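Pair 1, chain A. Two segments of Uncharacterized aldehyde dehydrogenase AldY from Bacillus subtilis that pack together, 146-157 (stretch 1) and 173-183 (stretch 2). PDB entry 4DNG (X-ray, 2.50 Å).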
# COMPACT_ATOMS: atom_id res chain seq x y z
N VAL A 146 9.36 -9.37 -8.63
CA VAL A 146 8.61 -10.61 -8.80
C VAL A 146 7.25 -10.50 -8.16
O VAL A 146 7.15 -10.18 -6.98
CB VAL A 146 9.36 -11.81 -8.19
CG1 VAL A 146 8.51 -13.07 -8.31
CG2 VAL A 146 10.72 -11.98 -8.87
N ILE A 147 6.21 -10.80 -8.93
CA ILE A 147 4.82 -10.64 -8.50
C ILE A 147 4.30 -12.01 -8.07
O ILE A 147 4.49 -12.99 -8.82
CB ILE A 147 3.93 -10.12 -9.66
CG1 ILE A 147 4.52 -8.87 -10.35
CG2 ILE A 147 2.48 -9.89 -9.22
CD1 ILE A 147 4.72 -7.67 -9.44
N SER A 148 3.68 -12.08 -6.89
CA SER A 148 2.91 -13.24 -6.46
C SER A 148 1.42 -13.01 -6.74
O SER A 148 0.79 -12.10 -6.18
CB SER A 148 3.13 -13.56 -4.99
OG SER A 148 2.83 -14.92 -4.73
N SER A 149 0.87 -13.88 -7.57
CA SER A 149 -0.48 -13.70 -8.12
C SER A 149 -1.35 -14.91 -7.81
O SER A 149 -0.95 -16.04 -8.10
CB SER A 149 -0.36 -13.49 -9.62
OG SER A 149 -1.62 -13.52 -10.23
N ILE A 150 -2.53 -14.66 -7.23
CA ILE A 150 -3.47 -15.70 -6.79
C ILE A 150 -4.88 -15.36 -7.27
O ILE A 150 -5.37 -14.25 -7.03
CB ILE A 150 -3.52 -15.80 -5.25
CG1 ILE A 150 -2.14 -16.12 -4.69
CG2 ILE A 150 -4.58 -16.82 -4.79
CD1 ILE A 150 -2.00 -15.79 -3.22
N SER A 151 -5.53 -16.31 -7.93
CA SER A 151 -6.84 -16.05 -8.46
C SER A 151 -7.87 -17.07 -7.99
O SER A 151 -7.51 -18.17 -7.60
CB SER A 151 -6.81 -15.89 -9.98
OG SER A 151 -6.34 -17.04 -10.64
N PRO A 152 -9.16 -16.70 -8.00
CA PRO A 152 -10.16 -17.59 -7.45
C PRO A 152 -10.90 -18.33 -8.55
O PRO A 152 -10.55 -18.18 -9.71
CB PRO A 152 -11.10 -16.60 -6.75
CG PRO A 152 -11.11 -15.41 -7.71
CD PRO A 152 -9.78 -15.44 -8.46
N PHE A 153 -11.95 -19.05 -8.19
CA PHE A 153 -12.71 -19.90 -9.12
C PHE A 153 -13.76 -19.19 -9.95
O PHE A 153 -14.33 -19.81 -10.84
CB PHE A 153 -13.44 -20.98 -8.34
CG PHE A 153 -14.51 -20.47 -7.42
CD1 PHE A 153 -15.78 -20.10 -7.92
CD2 PHE A 153 -14.28 -20.36 -6.05
CE1 PHE A 153 -16.78 -19.63 -7.07
CE2 PHE A 153 -15.28 -19.89 -5.19
CZ PHE A 153 -16.53 -19.53 -5.71
N ASN A 154 -14.08 -17.94 -9.62
CA ASN A 154 -15.06 -17.19 -10.40
C ASN A 154 -14.31 -16.17 -11.19
O ASN A 154 -13.45 -15.48 -10.64
CB ASN A 154 -16.13 -16.53 -9.52
CG ASN A 154 -15.55 -15.73 -8.37
OD1 ASN A 154 -14.72 -14.83 -8.56
ND2 ASN A 154 -15.99 -16.04 -7.15
N PHE A 155 -14.59 -16.08 -12.48
CA PHE A 155 -13.83 -15.20 -13.39
C PHE A 155 -12.33 -15.44 -13.34
O PHE A 155 -11.55 -14.48 -13.32
CB PHE A 155 -14.17 -13.72 -13.16
CG PHE A 155 -15.64 -13.41 -13.28
CD1 PHE A 155 -16.26 -13.40 -14.53
CD2 PHE A 155 -16.41 -13.14 -12.14
CE1 PHE A 155 -17.62 -13.12 -14.65
CE2 PHE A 155 -17.76 -12.86 -12.24
CZ PHE A 155 -18.36 -12.85 -13.50
N PRO A 156 -11.91 -16.71 -13.35
CA PRO A 156 -10.48 -17.07 -13.22
C PRO A 156 -9.57 -16.41 -14.27
O PRO A 156 -8.50 -15.93 -13.92
CB PRO A 156 -10.49 -18.59 -13.44
CG PRO A 156 -11.74 -18.85 -14.23
CD PRO A 156 -12.73 -17.92 -13.59
N MET A 157 -9.98 -16.38 -15.54
CA MET A 157 -9.07 -15.95 -16.59
C MET A 157 -8.91 -14.43 -16.61
O MET A 157 -7.79 -13.89 -16.70
CB MET A 157 -9.55 -16.45 -17.95
CG MET A 157 -8.68 -15.92 -19.07
SD MET A 157 -9.00 -16.57 -20.71
CE MET A 157 -8.58 -18.31 -20.52
N SER A 173 8.41 -10.33 -13.37
CA SER A 173 8.13 -11.74 -13.56
C SER A 173 7.01 -12.10 -12.60
O SER A 173 6.61 -11.28 -11.77
CB SER A 173 9.36 -12.56 -13.24
OG SER A 173 9.58 -12.57 -11.83
N VAL A 174 6.51 -13.33 -12.69
CA VAL A 174 5.24 -13.68 -12.05
C VAL A 174 5.23 -15.14 -11.68
O VAL A 174 5.52 -16.02 -12.50
CB VAL A 174 4.04 -13.41 -13.02
CG1 VAL A 174 2.67 -13.69 -12.37
CG2 VAL A 174 4.08 -11.97 -13.53
N VAL A 175 4.89 -15.40 -10.42
CA VAL A 175 4.50 -16.73 -10.02
C VAL A 175 3.02 -16.71 -9.72
O VAL A 175 2.55 -15.96 -8.84
CB VAL A 175 5.30 -17.17 -8.82
CG1 VAL A 175 4.76 -18.51 -8.28
CG2 VAL A 175 6.76 -17.24 -9.19
N HIS A 176 2.28 -17.53 -10.46
CA HIS A 176 0.81 -17.46 -10.49
C HIS A 176 0.17 -18.76 -10.08
O HIS A 176 0.55 -19.83 -10.57
CB HIS A 176 0.36 -17.10 -11.89
CG HIS A 176 -1.12 -16.93 -12.00
ND1 HIS A 176 -1.81 -16.04 -11.26
CD2 HIS A 176 -2.06 -17.57 -12.81
CE1 HIS A 176 -3.11 -16.13 -11.55
NE2 HIS A 176 -3.25 -17.06 -12.51
N LYS A 177 -0.82 -18.66 -9.18
CA LYS A 177 -1.55 -19.82 -8.68
C LYS A 177 -3.08 -19.69 -8.79
O LYS A 177 -3.69 -18.96 -8.00
CB LYS A 177 -1.20 -20.12 -7.22
CG LYS A 177 -1.86 -21.41 -6.73
CD LYS A 177 -2.00 -21.44 -5.22
CE LYS A 177 -2.92 -22.57 -4.79
NZ LYS A 177 -4.33 -22.29 -5.20
N PRO A 178 -3.69 -20.40 -9.76
CA PRO A 178 -5.14 -20.37 -9.89
C PRO A 178 -5.73 -21.33 -8.91
O PRO A 178 -5.02 -22.12 -8.32
CB PRO A 178 -5.39 -20.91 -11.32
CG PRO A 178 -4.19 -21.76 -11.63
CD PRO A 178 -3.05 -21.08 -10.92
N ASP A 179 -7.03 -21.27 -8.72
CA ASP A 179 -7.68 -22.31 -7.98
C ASP A 179 -7.53 -23.54 -8.87
O ASP A 179 -7.86 -23.50 -10.08
CB ASP A 179 -9.16 -21.94 -7.80
CG ASP A 179 -9.91 -22.93 -6.96
OD1 ASP A 179 -10.64 -22.49 -6.06
OD2 ASP A 179 -9.78 -24.15 -7.18
N ILE A 180 -7.03 -24.63 -8.29
CA ILE A 180 -6.87 -25.87 -9.03
C ILE A 180 -8.15 -26.21 -9.83
O ILE A 180 -8.07 -26.61 -10.99
CB ILE A 180 -6.39 -27.06 -8.14
CG1 ILE A 180 -6.05 -28.31 -9.00
CG2 ILE A 180 -7.44 -27.44 -7.07
CD1 ILE A 180 -4.91 -28.09 -9.99
N GLN A 181 -9.33 -26.02 -9.23
CA GLN A 181 -10.57 -26.38 -9.91
C GLN A 181 -10.83 -25.58 -11.18
O GLN A 181 -11.65 -25.97 -11.99
CB GLN A 181 -11.80 -26.40 -8.98
CG GLN A 181 -11.93 -27.68 -8.15
CD GLN A 181 -11.95 -28.97 -8.99
OE1 GLN A 181 -12.70 -29.12 -9.98
NE2 GLN A 181 -11.11 -29.92 -8.60
N THR A 182 -10.12 -24.47 -11.35
CA THR A 182 -10.22 -23.69 -12.59
C THR A 182 -8.80 -23.38 -13.11
O THR A 182 -8.52 -22.27 -13.58
CB THR A 182 -11.02 -22.39 -12.35
OG1 THR A 182 -10.52 -21.78 -11.17
CG2 THR A 182 -12.51 -22.69 -12.09
N ALA A 183 -7.90 -24.35 -13.04
CA ALA A 183 -6.51 -24.12 -13.42
C ALA A 183 -6.29 -23.96 -14.91
O ALA A 183 -5.29 -23.35 -15.33
CB ALA A 183 -5.63 -25.22 -12.89

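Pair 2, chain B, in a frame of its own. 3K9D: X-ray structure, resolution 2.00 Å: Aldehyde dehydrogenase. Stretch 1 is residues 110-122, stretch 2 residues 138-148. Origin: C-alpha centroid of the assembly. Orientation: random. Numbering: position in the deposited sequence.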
# COMPACT_ATOMS: atom_id res chain seq x y z
N GLY B 110 -7.41 10.22 -5.82
CA GLY B 110 -7.12 11.60 -6.18
C GLY B 110 -6.32 11.75 -7.45
O GLY B 110 -6.70 11.25 -8.50
N VAL B 111 -5.21 12.49 -7.38
CA VAL B 111 -4.37 12.68 -8.58
C VAL B 111 -3.23 11.67 -8.56
O VAL B 111 -2.38 11.69 -7.66
CB VAL B 111 -3.78 14.11 -8.66
CG1 VAL B 111 -2.92 14.27 -9.92
CG2 VAL B 111 -4.86 15.15 -8.62
N VAL B 112 -3.23 10.77 -9.55
CA VAL B 112 -2.23 9.72 -9.71
C VAL B 112 -1.01 10.28 -10.45
O VAL B 112 -1.15 11.05 -11.40
CB VAL B 112 -2.83 8.49 -10.48
CG1 VAL B 112 -1.84 7.35 -10.60
CG2 VAL B 112 -4.09 7.98 -9.79
N ALA B 113 0.18 9.91 -9.99
CA ALA B 113 1.41 10.19 -10.72
C ALA B 113 1.86 8.90 -11.41
O ALA B 113 2.22 7.92 -10.75
CB ALA B 113 2.48 10.70 -9.80
N GLY B 114 1.79 8.91 -12.74
CA GLY B 114 2.23 7.77 -13.53
C GLY B 114 3.61 7.98 -14.12
O GLY B 114 3.82 8.86 -14.95
N LEU B 115 4.56 7.17 -13.68
CA LEU B 115 5.90 7.17 -14.27
C LEU B 115 5.90 6.19 -15.43
O LEU B 115 5.58 5.01 -15.24
CB LEU B 115 6.97 6.77 -13.23
CG LEU B 115 6.97 7.52 -11.88
CD1 LEU B 115 8.21 7.20 -11.05
CD2 LEU B 115 6.87 9.00 -12.06
N ILE B 116 6.26 6.69 -16.62
CA ILE B 116 6.24 5.88 -17.87
C ILE B 116 7.65 5.57 -18.39
O ILE B 116 8.39 6.49 -18.75
CB ILE B 116 5.47 6.63 -19.00
CG1 ILE B 116 4.08 7.04 -18.54
CG2 ILE B 116 5.42 5.78 -20.28
CD1 ILE B 116 3.22 5.88 -18.08
N PRO B 117 8.01 4.28 -18.49
CA PRO B 117 9.34 3.92 -19.00
C PRO B 117 9.38 3.98 -20.54
O PRO B 117 8.34 3.87 -21.20
CB PRO B 117 9.50 2.48 -18.51
CG PRO B 117 8.10 1.92 -18.56
CD PRO B 117 7.20 3.09 -18.17
N SER B 118 10.57 4.13 -21.11
CA SER B 118 10.74 4.16 -22.57
C SER B 118 10.59 2.78 -23.22
O SER B 118 10.47 2.69 -24.44
CB SER B 118 12.09 4.78 -22.97
OG SER B 118 13.18 4.03 -22.44
N THR B 119 10.60 1.73 -22.40
CA THR B 119 10.53 0.35 -22.89
C THR B 119 9.11 -0.04 -23.32
O THR B 119 8.92 -0.63 -24.39
CB THR B 119 11.09 -0.65 -21.84
OG1 THR B 119 10.39 -0.49 -20.60
CG2 THR B 119 12.59 -0.41 -21.61
N ASN B 120 8.11 0.33 -22.51
CA ASN B 120 6.70 0.06 -22.83
C ASN B 120 5.82 1.33 -22.86
O ASN B 120 4.77 1.35 -22.23
CB ASN B 120 6.09 -0.97 -21.84
CG ASN B 120 6.91 -2.27 -21.74
OD1 ASN B 120 7.35 -2.83 -22.73
ND2 ASN B 120 7.05 -2.78 -20.51
N PRO B 121 6.21 2.37 -23.65
CA PRO B 121 5.71 3.73 -23.35
C PRO B 121 4.25 4.06 -23.66
O PRO B 121 3.58 4.64 -22.81
CB PRO B 121 6.63 4.63 -24.18
CG PRO B 121 7.13 3.77 -25.30
CD PRO B 121 7.06 2.34 -24.85
N THR B 122 3.76 3.68 -24.84
CA THR B 122 2.40 4.00 -25.25
C THR B 122 1.40 3.06 -24.60
O THR B 122 0.33 3.50 -24.16
CB THR B 122 2.24 3.99 -26.79
OG1 THR B 122 2.57 2.68 -27.30
CG2 THR B 122 3.16 5.03 -27.42
N SER B 138 -7.76 11.37 -11.40
CA SER B 138 -7.06 12.01 -12.50
C SER B 138 -5.67 11.40 -12.57
O SER B 138 -5.27 10.68 -11.65
CB SER B 138 -6.96 13.52 -12.29
OG SER B 138 -8.22 14.15 -12.53
N ILE B 139 -4.93 11.69 -13.64
CA ILE B 139 -3.55 11.16 -13.76
C ILE B 139 -2.62 12.15 -14.50
O ILE B 139 -3.02 12.74 -15.51
CB ILE B 139 -3.53 9.69 -14.36
CG1 ILE B 139 -2.13 9.06 -14.27
CG2 ILE B 139 -4.17 9.63 -15.80
CD1 ILE B 139 -2.11 7.55 -14.37
N VAL B 140 -1.43 12.38 -13.96
CA VAL B 140 -0.42 13.24 -14.61
C VAL B 140 0.83 12.41 -14.86
O VAL B 140 1.41 11.85 -13.92
CB VAL B 140 -0.04 14.49 -13.75
CG1 VAL B 140 0.85 15.43 -14.56
CG2 VAL B 140 -1.28 15.27 -13.30
N PHE B 141 1.25 12.32 -16.12
CA PHE B 141 2.36 11.47 -16.51
C PHE B 141 3.72 12.14 -16.51
O PHE B 141 3.87 13.30 -16.90
CB PHE B 141 2.12 10.82 -17.89
CG PHE B 141 0.98 9.83 -17.89
CD1 PHE B 141 1.12 8.59 -17.28
CD2 PHE B 141 -0.23 10.15 -18.47
CE1 PHE B 141 0.07 7.66 -17.26
CE2 PHE B 141 -1.29 9.24 -18.46
CZ PHE B 141 -1.13 7.99 -17.85
N SER B 142 4.70 11.35 -16.07
CA SER B 142 6.11 11.65 -16.23
C SER B 142 6.68 10.77 -17.35
O SER B 142 6.85 9.56 -17.16
CB SER B 142 6.86 11.38 -14.92
OG SER B 142 8.22 11.72 -15.07
N PRO B 143 6.96 11.37 -18.51
CA PRO B 143 7.51 10.64 -19.66
C PRO B 143 9.01 10.42 -19.57
O PRO B 143 9.75 11.31 -19.15
CB PRO B 143 7.16 11.54 -20.86
CG PRO B 143 7.11 12.92 -20.27
CD PRO B 143 6.72 12.80 -18.83
N HIS B 144 9.46 9.23 -19.95
CA HIS B 144 10.88 9.00 -20.14
C HIS B 144 11.25 9.88 -21.33
O HIS B 144 10.51 9.91 -22.31
CB HIS B 144 11.15 7.52 -20.41
CG HIS B 144 12.60 7.15 -20.37
ND1 HIS B 144 13.51 7.62 -21.30
CD2 HIS B 144 13.30 6.36 -19.52
CE1 HIS B 144 14.71 7.14 -21.01
NE2 HIS B 144 14.61 6.37 -19.94
N PRO B 145 12.36 10.65 -21.21
CA PRO B 145 12.72 11.63 -22.24
C PRO B 145 12.99 11.03 -23.63
O PRO B 145 12.79 11.71 -24.63
CB PRO B 145 13.99 12.29 -21.68
CG PRO B 145 14.52 11.34 -20.67
CD PRO B 145 13.32 10.66 -20.09
N ASN B 146 13.38 9.75 -23.66
CA ASN B 146 13.58 9.02 -24.92
C ASN B 146 12.30 8.57 -25.61
O ASN B 146 12.35 8.03 -26.72
CB ASN B 146 14.54 7.85 -24.70
CG ASN B 146 15.94 8.32 -24.37
OD1 ASN B 146 16.30 9.47 -24.63
ND2 ASN B 146 16.73 7.43 -23.79
N ALA B 147 11.16 8.79 -24.97
CA ALA B 147 9.87 8.43 -25.54
C ALA B 147 8.86 9.58 -25.44
O ALA B 147 7.66 9.35 -25.52
CB ALA B 147 9.31 7.18 -24.86
N LEU B 148 9.37 10.81 -25.30
CA LEU B 148 8.53 11.99 -25.02
C LEU B 148 7.40 12.18 -26.03
O LEU B 148 6.23 12.24 -25.64
CB LEU B 148 9.39 13.26 -24.92
CG LEU B 148 8.70 14.62 -24.69
CD1 LEU B 148 8.00 14.64 -23.35
CD2 LEU B 148 9.70 15.75 -24.77
O HOH W 1 15.75 4.81 -23.26

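Both pairs are built from two parallel strands, each followed by a loop in which the two stretches keep touching. Fourteen central residues superpose with an RMSD of 0.7 Å, and the buried area is nearly equal, 720 Å² in pair 1 and 705 Å² in pair 2. The strands cross at -20° in pair 1 and -28° in pair 2.

The backbone ladder is the fixed part of the design. In pair 1, Ile A147 N donates to Ser A173 O (2.9 Å) and Val A175 N to Ile A147 O (2.9 Å); at the matching places in pair 2, Val B112 N donates to Ser B138 O (2.9 Å) and Val B140 N to Val B112 O (2.9 Å). Such bonds run between backbone atoms and ask little of the side chains beyond a free N-H at each donor, so the register can persist through changes of sequence. Aliphatic residues fill the start of both ladders: Ile A147 CB lies 4.3 Å from Val A174 CG2, and Val B112 CG1 3.8 Å from Ile B139 CD1.

The sharpest difference comes where Ser A149 matches Gly B114 and His A176 matches Phe B141. Pair 1 solves this position with polarity: Ser A149 OG and His A176 ND1 are hydrogen-bonded at 2.7 Å, the hydroxyl sitting at the edge of the imidazole, and the histidine chi1 is t. Pair 2 solves it by leaving space. The phenylalanine chi1 is m, and an ideal CB on Gly B114 would stand 2.9 Å from Phe B141 CD1, a clash, and a tight 3.3 Å from Ile B139 CD1. Glycine thus makes room for the ring, whose edge meets the Gly B114 O. Two residues along, Ser A151 matches Ile B116. The serine OG approaches His A176 CE1 at 3.5 Å, whereas Ile B116 CD1 packs against Phe B141 CD1 at 3.5 Å, so a small polar side chain stands by the imidazole and an aliphatic one by the phenyl ring.

Beyond the strands, Phe A153 matches Ser B118 and Asp A179 matches His B144, and the aromatic residue changes stretch. In pair 1, Asp A179 OD1 lies at the edge of the Phe A153 ring, 3.9 Å from Phe A153 CB. In pair 2 the small residue lies over the ring: Ser B118 CB is 3.7 Å from the centroid of the His B144 ring. A water also joins Ser B118 OG and Asn B146 ND2, 2.8 Å from each.

The matched prolines contribute similarly, with Pro A156 CB 3.9 Å from Thr A182 OG1 and Pro B121 CB 3.8 Å from Ala B147 CB. The rule is to keep the ladder and choose facing side chains together.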